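Local coordinates for flagellar hook protein FlgE (PDB 5AY6) that probably builds the flagellar hook, the curved universal joint that passes motor torque to the filament, here as a fragment spanning two of its domains, at residues S239-I251 against T267-I281. Sequence-based numbering, arbitrary orientation.
Sequences SPTAITIKSSGYI and TWADALGIDEQEVQI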
ATOM      1  N   SER A 239       5.144  -3.069 -21.250  1.00 17.86           N
ATOM      2  CA  SER A 239       5.381  -4.464 -21.587  1.00 21.16           C
ATOM      3  C   SER A 239       6.553  -4.510 -22.563  1.00 16.62           C
ATOM      4  O   SER A 239       6.478  -3.922 -23.642  1.00 20.73           O
ATOM      5  CB  SER A 239       4.131  -5.114 -22.186  1.00 25.56           C
ATOM      6  OG  SER A 239       4.281  -6.521 -22.276  1.00 35.26           O
ATOM      7  N   PRO A 240       7.664  -5.163 -22.171  1.00 11.65           N
ATOM      8  CA  PRO A 240       7.878  -5.805 -20.868  1.00 14.63           C
ATOM      9  C   PRO A 240       7.960  -4.793 -19.727  1.00 14.62           C
ATOM     10  O   PRO A 240       8.173  -3.607 -19.984  1.00 13.85           O
ATOM     11  CB  PRO A 240       9.215  -6.522 -21.049  1.00 15.27           C
ATOM     12  CG  PRO A 240       9.933  -5.699 -22.056  1.00 15.77           C
ATOM     13  CD  PRO A 240       8.870  -5.230 -23.014  1.00 19.80           C
ATOM     14  N   THR A 241       7.773  -5.256 -18.496  1.00 15.37           N
ATOM     15  CA  THR A 241       7.790  -4.375 -17.333  1.00 14.44           C
ATOM     16  C   THR A 241       9.097  -3.610 -17.263  1.00  9.54           C
ATOM     17  O   THR A 241      10.179  -4.201 -17.281  1.00 10.39           O
ATOM     18  CB  THR A 241       7.588  -5.157 -16.023  1.00 13.78           C
ATOM     19  OG1 THR A 241       8.536  -6.231 -15.958  1.00 11.54           O
ATOM     20  CG2 THR A 241       6.178  -5.718 -15.954  1.00 10.93           C
ATOM     21  N   ALA A 242       8.992  -2.288 -17.192  1.00  9.13           N
ATOM     22  CA  ALA A 242      10.171  -1.436 -17.209  1.00 11.27           C
ATOM     23  C   ALA A 242       9.912  -0.124 -16.479  1.00 10.53           C
ATOM     24  O   ALA A 242       8.766   0.225 -16.202  1.00  9.64           O
ATOM     25  CB  ALA A 242      10.603  -1.166 -18.645  1.00 12.76           C
ATOM     26  N   ILE A 243      10.988   0.583 -16.150  1.00  8.48           N
ATOM     27  CA  ILE A 243      10.888   1.962 -15.691  1.00  7.80           C
ATOM     28  C   ILE A 243      11.793   2.830 -16.544  1.00  9.08           C
ATOM     29  O   ILE A 243      12.770   2.340 -17.117  1.00 10.91           O
ATOM     30  CB  ILE A 243      11.287   2.125 -14.207  1.00  8.51           C
ATOM     31  CG1 ILE A 243      12.690   1.567 -13.971  1.00  8.28           C
ATOM     32  CG2 ILE A 243      10.277   1.446 -13.291  1.00 11.51           C
ATOM     33  CD1 ILE A 243      13.199   1.771 -12.563  1.00  9.25           C
ATOM     34  N   THR A 244      11.456   4.113 -16.648  1.00  8.00           N
ATOM     35  CA  THR A 244      12.335   5.079 -17.291  1.00 10.80           C
ATOM     36  C   THR A 244      12.617   6.229 -16.332  1.00 11.81           C
ATOM     37  O   THR A 244      11.695   6.882 -15.851  1.00 13.62           O
ATOM     38  CB  THR A 244      11.733   5.648 -18.597  1.00 13.55           C
ATOM     39  OG1 THR A 244      11.502   4.587 -19.531  1.00 11.16           O
ATOM     40  CG2 THR A 244      12.683   6.658 -19.227  1.00  9.66           C
ATOM     41  N   ILE A 245      13.892   6.456 -16.041  1.00 11.24           N
ATOM     42  CA  ILE A 245      14.307   7.619 -15.270  1.00  6.72           C
ATOM     43  C   ILE A 245      14.889   8.632 -16.249  1.00 12.74           C
ATOM     44  O   ILE A 245      15.808   8.308 -17.000  1.00 12.35           O
ATOM     45  CB  ILE A 245      15.343   7.257 -14.189  1.00 10.58           C
ATOM     46  CG1 ILE A 245      14.777   6.185 -13.257  1.00 10.84           C
ATOM     47  CG2 ILE A 245      15.735   8.497 -13.398  1.00 13.65           C
ATOM     48  CD1 ILE A 245      15.741   5.726 -12.185  1.00 13.14           C
ATOM     49  N   LYS A 246      14.341   9.844 -16.267  1.00  9.98           N
ATOM     50  CA  LYS A 246      14.748  10.819 -17.274  1.00  8.78           C
ATOM     51  C   LYS A 246      16.122  11.384 -16.978  1.00  9.89           C
ATOM     52  O   LYS A 246      16.586  11.346 -15.838  1.00 14.03           O
ATOM     53  CB  LYS A 246      13.724  11.951 -17.378  1.00  7.66           C
ATOM     54  CG  LYS A 246      12.304  11.468 -17.596  1.00 10.01           C
ATOM     55  CD  LYS A 246      12.171  10.630 -18.862  1.00 10.57           C
ATOM     56  CE  LYS A 246      11.901  11.502 -20.079  1.00 15.19           C
ATOM     57  NZ  LYS A 246      11.664  10.682 -21.303  1.00 14.46           N
ATOM     58  N   SER A 247      16.758  11.904 -18.025  1.00  9.18           N
ATOM     59  CA  SER A 247      18.083  12.494 -17.955  1.00 12.02           C
ATOM     60  C   SER A 247      18.165  13.603 -16.920  1.00 12.22           C
ATOM     61  O   SER A 247      17.162  14.238 -16.601  1.00 12.76           O
ATOM     62  CB  SER A 247      18.472  13.052 -19.330  1.00 13.26           C
ATOM     63  OG  SER A 247      19.727  13.707 -19.299  1.00 17.08           O
ATOM     64  N   SER A 248      19.361  13.830 -16.392  1.00 10.35           N
ATOM     65  CA  SER A 248      19.608  15.038 -15.631  1.00 12.56           C
ATOM     66  C   SER A 248      19.184  16.207 -16.509  1.00 14.89           C
ATOM     67  O   SER A 248      19.462  16.216 -17.707  1.00 12.20           O
ATOM     68  CB  SER A 248      21.079  15.153 -15.231  1.00 13.73           C
ATOM     69  OG  SER A 248      21.453  14.112 -14.344  1.00 15.80           O
ATOM     70  N   GLY A 249      18.462  17.159 -15.929  1.00 14.32           N
ATOM     71  CA  GLY A 249      18.065  18.347 -16.659  1.00 15.32           C
ATOM     72  C   GLY A 249      16.878  18.191 -17.591  1.00 17.13           C
ATOM     73  O   GLY A 249      16.535  19.135 -18.303  1.00 10.27           O
ATOM     74  N   TYR A 250      16.239  17.021 -17.597  1.00 12.90           N
ATOM     75  CA  TYR A 250      15.057  16.838 -18.436  1.00 12.82           C
ATOM     76  C   TYR A 250      13.913  17.726 -17.976  1.00 12.63           C
ATOM     77  O   TYR A 250      13.548  17.721 -16.800  1.00 10.48           O
ATOM     78  CB  TYR A 250      14.573  15.382 -18.448  1.00 11.01           C
ATOM     79  CG  TYR A 250      13.263  15.218 -19.207  1.00 10.09           C
ATOM     80  CD1 TYR A 250      13.237  15.239 -20.598  1.00 16.62           C
ATOM     81  CD2 TYR A 250      12.055  15.069 -18.533  1.00  9.68           C
ATOM     82  CE1 TYR A 250      12.042  15.101 -21.299  1.00 14.63           C
ATOM     83  CE2 TYR A 250      10.859  14.935 -19.223  1.00 10.48           C
ATOM     84  CZ  TYR A 250      10.858  14.955 -20.603  1.00 10.80           C
ATOM     85  OH  TYR A 250       9.675  14.821 -21.288  1.00 10.32           O
ATOM     86  N   ILE A 251      13.341  18.470 -18.918  1.00  7.60           N
ATOM     87  CA  ILE A 251      12.141  19.253 -18.669  1.00  9.13           C
ATOM     88  C   ILE A 251      10.986  18.754 -19.536  1.00 10.84           C
ATOM     89  O   ILE A 251      11.089  18.714 -20.763  1.00  9.31           O
ATOM     90  CB  ILE A 251      12.383  20.748 -18.940  1.00 12.52           C
ATOM     91  CG1 ILE A 251      13.432  21.290 -17.960  1.00 14.81           C
ATOM     92  CG2 ILE A 251      11.079  21.526 -18.824  1.00 13.59           C
ATOM     93  CD1 ILE A 251      13.883  22.704 -18.235  1.00 17.35           C
ATOM     94  N   THR A 267      13.325  11.857 -12.449  1.00  8.97           N
ATOM     95  CA  THR A 267      14.339  12.554 -13.224  1.00  8.95           C
ATOM     96  C   THR A 267      15.628  12.595 -12.403  1.00  9.30           C
ATOM     97  O   THR A 267      15.597  13.001 -11.248  1.00  9.01           O
ATOM     98  CB  THR A 267      13.879  13.991 -13.574  1.00 12.62           C
ATOM     99  OG1 THR A 267      12.599  13.953 -14.225  1.00 10.40           O
ATOM    100  CG2 THR A 267      14.889  14.690 -14.467  1.00 10.03           C
ATOM    101  N   TRP A 268      16.743  12.162 -12.990  1.00 11.16           N
ATOM    102  CA  TRP A 268      18.037  12.145 -12.304  1.00 10.97           C
ATOM    103  C   TRP A 268      18.410  13.527 -11.772  1.00 10.80           C
ATOM    104  O   TRP A 268      18.166  14.538 -12.425  1.00 13.40           O
ATOM    105  CB  TRP A 268      19.153  11.660 -13.238  1.00 11.42           C
ATOM    106  CG  TRP A 268      19.125  10.207 -13.606  1.00 10.10           C
ATOM    107  CD1 TRP A 268      19.104   9.683 -14.870  1.00  9.50           C
ATOM    108  CD2 TRP A 268      19.141   9.091 -12.712  1.00  9.77           C
ATOM    109  NE1 TRP A 268      19.102   8.311 -14.815  1.00 13.62           N
ATOM    110  CE2 TRP A 268      19.127   7.919 -13.498  1.00 10.70           C
ATOM    111  CE3 TRP A 268      19.167   8.961 -11.317  1.00 12.28           C
ATOM    112  CZ2 TRP A 268      19.130   6.641 -12.946  1.00 11.70           C
ATOM    113  CZ3 TRP A 268      19.173   7.686 -10.767  1.00  9.02           C
ATOM    114  CH2 TRP A 268      19.154   6.546 -11.582  1.00 16.67           C
ATOM    115  N   ALA A 269      19.007  13.563 -10.587  1.00 11.19           N
ATOM    116  CA  ALA A 269      19.473  14.820 -10.016  1.00 17.15           C
ATOM    117  C   ALA A 269      20.435  15.507 -10.978  1.00 12.64           C
ATOM    118  O   ALA A 269      21.248  14.849 -11.627  1.00 14.92           O
ATOM    119  CB  ALA A 269      20.140  14.582  -8.671  1.00 15.69           C
ATOM    120  N   ASP A 270      20.317  16.825 -11.087  1.00 15.89           N
ATOM    121  CA  ASP A 270      21.211  17.623 -11.923  1.00 19.52           C
ATOM    122  C   ASP A 270      22.693  17.318 -11.732  1.00 20.27           C
ATOM    123  O   ASP A 270      23.443  17.165 -12.704  1.00 23.15           O
ATOM    124  CB  ASP A 270      21.006  19.105 -11.643  1.00 31.57           C
ATOM    125  CG  ASP A 270      21.948  19.987 -12.449  1.00 42.20           C
ATOM    126  OD1 ASP A 270      22.115  19.745 -13.666  1.00 44.32           O
ATOM    127  OD2 ASP A 270      22.559  20.903 -11.854  1.00 51.23           O
ATOM    128  N   ALA A 271      23.108  17.254 -10.470  1.00 22.15           N
ATOM    129  CA  ALA A 271      24.514  17.076 -10.099  1.00 23.71           C
ATOM    130  C   ALA A 271      25.130  15.810 -10.682  1.00 25.54           C
ATOM    131  O   ALA A 271      26.321  15.784 -10.995  1.00 27.78           O
ATOM    132  CB  ALA A 271      24.651  17.064  -8.582  1.00 21.58           C
ATOM    133  N   LEU A 272      24.324  14.764 -10.837  1.00 19.23           N
ATOM    134  CA  LEU A 272      24.822  13.504 -11.373  1.00 17.89           C
ATOM    135  C   LEU A 272      25.207  13.652 -12.844  1.00 22.81           C
ATOM    136  O   LEU A 272      26.161  13.025 -13.306  1.00 18.88           O
ATOM    137  CB  LEU A 272      23.778  12.393 -11.204  1.00 15.95           C
ATOM    138  CG  LEU A 272      23.314  12.143  -9.771  1.00 13.80           C
ATOM    139  CD1 LEU A 272      22.160  11.153  -9.729  1.00 17.31           C
ATOM    140  CD2 LEU A 272      24.470  11.649  -8.907  1.00 21.04           C
ATOM    141  N   GLY A 273      24.460  14.485 -13.569  1.00 15.94           N
ATOM    142  CA  GLY A 273      24.756  14.790 -14.960  1.00 15.92           C
ATOM    143  C   GLY A 273      24.757  13.573 -15.866  1.00 19.56           C
ATOM    144  O   GLY A 273      25.586  13.462 -16.770  1.00 19.70           O
ATOM    145  N   ILE A 274      23.819  12.662 -15.624  1.00 14.28           N
ATOM    146  CA  ILE A 274      23.761  11.394 -16.346  1.00 16.91           C
ATOM    147  C   ILE A 274      22.540  11.305 -17.256  1.00 19.31           C
ATOM    148  O   ILE A 274      21.587  12.078 -17.114  1.00 15.10           O
ATOM    149  CB  ILE A 274      23.752  10.200 -15.374  1.00 16.60           C
ATOM    150  CG1 ILE A 274      22.619  10.352 -14.357  1.00 18.97           C
ATOM    151  CG2 ILE A 274      25.089  10.092 -14.653  1.00 17.29           C
ATOM    152  CD1 ILE A 274      22.547   9.221 -13.339  1.00 13.35           C
ATOM    153  N   ASP A 275      22.582  10.352 -18.186  1.00 20.48           N
ATOM    154  CA  ASP A 275      21.567  10.211 -19.231  1.00 17.63           C
ATOM    155  C   ASP A 275      20.295   9.521 -18.766  1.00 16.79           C
ATOM    156  O   ASP A 275      20.263   8.882 -17.717  1.00 14.58           O
ATOM    157  CB  ASP A 275      22.132   9.426 -20.418  1.00 12.79           C
ATOM    158  CG  ASP A 275      23.295  10.132 -21.088  1.00 21.83           C
ATOM    159  OD1 ASP A 275      23.336  11.378 -21.057  1.00 21.02           O
ATOM    160  OD2 ASP A 275      24.168   9.433 -21.649  1.00 23.32           O
ATOM    161  N   GLU A 276      19.250   9.653 -19.579  1.00 13.65           N
ATOM    162  CA  GLU A 276      18.023   8.902 -19.395  1.00  8.82           C
ATOM    163  C   GLU A 276      18.352   7.424 -19.263  1.00 16.75           C
ATOM    164  O   GLU A 276      19.217   6.909 -19.975  1.00 14.13           O
ATOM    165  CB  GLU A 276      17.071   9.135 -20.566  1.00 12.96           C
ATOM    166  CG  GLU A 276      15.874   8.206 -20.604  1.00  8.97           C
ATOM    167  CD  GLU A 276      14.896   8.590 -21.693  1.00 18.82           C
ATOM    168  OE1 GLU A 276      14.538   9.782 -21.757  1.00 19.04           O
ATOM    169  OE2 GLU A 276      14.493   7.711 -22.484  1.00 15.44           O
ATOM    170  N   GLN A 277      17.678   6.750 -18.341  1.00 15.56           N
ATOM    171  CA  GLN A 277      17.945   5.342 -18.099  1.00 13.92           C
ATOM    172  C   GLN A 277      16.663   4.520 -18.088  1.00 13.02           C
ATOM    173  O   GLN A 277      15.955   4.462 -17.085  1.00 10.90           O
ATOM    174  CB  GLN A 277      18.703   5.164 -16.785  1.00 10.81           C
ATOM    175  CG  GLN A 277      19.201   3.741 -16.548  1.00 15.11           C
ATOM    176  CD  GLN A 277      20.624   3.691 -16.015  1.00 17.71           C
ATOM    177  OE1 GLN A 277      21.182   4.706 -15.589  1.00 10.82           O
ATOM    178  NE2 GLN A 277      21.223   2.502 -16.046  1.00 14.20           N
ATOM    179  N   GLU A 278      16.378   3.885 -19.219  1.00 12.20           N
ATOM    180  CA  GLU A 278      15.251   2.972 -19.335  1.00  8.08           C
ATOM    181  C   GLU A 278      15.734   1.572 -18.982  1.00 13.38           C
ATOM    182  O   GLU A 278      16.681   1.069 -19.582  1.00 14.58           O
ATOM    183  CB  GLU A 278      14.666   3.010 -20.748  1.00 11.49           C
ATOM    184  CG  GLU A 278      13.464   2.110 -20.970  1.00 14.89           C
ATOM    185  CD  GLU A 278      12.919   2.216 -22.383  1.00 17.16           C
ATOM    186  OE1 GLU A 278      13.535   2.923 -23.211  1.00 18.19           O
ATOM    187  OE2 GLU A 278      11.880   1.587 -22.668  1.00 22.10           O
ATOM    188  N   VAL A 279      15.102   0.963 -17.984  1.00 12.94           N
ATOM    189  CA  VAL A 279      15.530  -0.341 -17.493  1.00 14.44           C
ATOM    190  C   VAL A 279      14.381  -1.341 -17.429  1.00 12.01           C
ATOM    191  O   VAL A 279      13.393  -1.134 -16.729  1.00  8.87           O
ATOM    192  CB  VAL A 279      16.159  -0.238 -16.089  1.00 12.42           C
ATOM    193  CG1 VAL A 279      16.878  -1.528 -15.749  1.00 12.70           C
ATOM    194  CG2 VAL A 279      17.125   0.924 -16.014  1.00 18.33           C
ATOM    195  N   GLN A 280      14.513  -2.434 -18.169  1.00 10.60           N
ATOM    196  CA  GLN A 280      13.573  -3.529 -18.035  1.00  9.31           C
ATOM    197  C   GLN A 280      13.801  -4.210 -16.688  1.00  9.49           C
ATOM    198  O   GLN A 280      14.938  -4.501 -16.316  1.00 10.59           O
ATOM    199  CB  GLN A 280      13.728  -4.533 -19.178  1.00 10.32           C
ATOM    200  CG  GLN A 280      12.894  -5.784 -18.988  1.00  4.92           C
ATOM    201  CD  GLN A 280      12.913  -6.691 -20.194  1.00 14.24           C
ATOM    202  OE1 GLN A 280      13.380  -6.306 -21.267  1.00 20.18           O
ATOM    203  NE2 GLN A 280      12.397  -7.904 -20.030  1.00 10.24           N
ATOM    204  N   ILE A 281      12.724  -4.451 -15.953  1.00 10.52           N
ATOM    205  CA  ILE A 281      12.834  -5.128 -14.668  1.00  9.38           C
ATOM    206  C   ILE A 281      12.012  -6.403 -14.704  1.00 11.23           C
ATOM    207  O   ILE A 281      10.782  -6.374 -14.664  1.00 12.10           O
ATOM    208  CB  ILE A 281      12.381  -4.221 -13.509  1.00  9.86           C
ATOM    209  CG1 ILE A 281      13.286  -2.987 -13.448  1.00 12.54           C
ATOM    210  CG2 ILE A 281      12.410  -4.988 -12.186  1.00 14.73           C
ATOM    211  CD1 ILE A 281      12.856  -1.950 -12.443  1.00 20.31           C
TER
HETATM  212  O   HOH W   1      10.258  -7.988 -17.744  1.00 22.14           O
HETATM  213  O   HOH W   2      15.187  12.051 -20.576  1.00 11.08           O
HETATM  214  O   HOH W   3      21.514  13.303 -21.425  1.00 15.33           O
HETATM  215  O   HOH W   4      17.765  17.017 -13.248  1.00 12.82           O
HETATM  216  O   HOH W   5      11.480  16.420 -15.404  1.00 10.30           O
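I245 lays its CG2 over one face of the W268 indole, 3.5 Å from the centroid of the five-membered ring and 12° off its normal, a CH-pi contact. With chi1 at -57°, the CG2 branch of I245 lies anti to the backbone N and is held over the indole, while I245 CD1 reaches W268 CH2, on the six-membered ring, at 3.6 Å. I274 CD1 covers the opposite face, offset toward the rim. Without the indole, as with an alanine here, a gap would probably open between I245 and I274 and leave both without their shared apolar surface.

Beyond the indole, S247 to Y250 form a type II beta turn, and S248 in it is gripped by 267-281. Its N donates to I274 O, and its OG accepts from I274 N and donates to A269 O at 2.8 Å. That donor lies above the carbonyl plane, and L272 N reaches A269 O from the other face. K246 runs alongside E276, and K246 NZ meets E276 OE1 in a salt bridge of 3.0 Å, from above the carboxylate plane. The K246 chain bends so that CE lies over the Y250 ring.

Further along, I243 CD1 touches I281 CD1 at 3.7 Å. T241 OG1 donates to I281 O at 2.6 Å, and a water joins this hydroxyl to Q280 NE2. Backbone bonds at I243–V279 and I245–Q277 pair 242-245 antiparallel with 277-281; within this chain 242-245 is the outermost strand of a mixed sheet in the FlaE D2 beta domain.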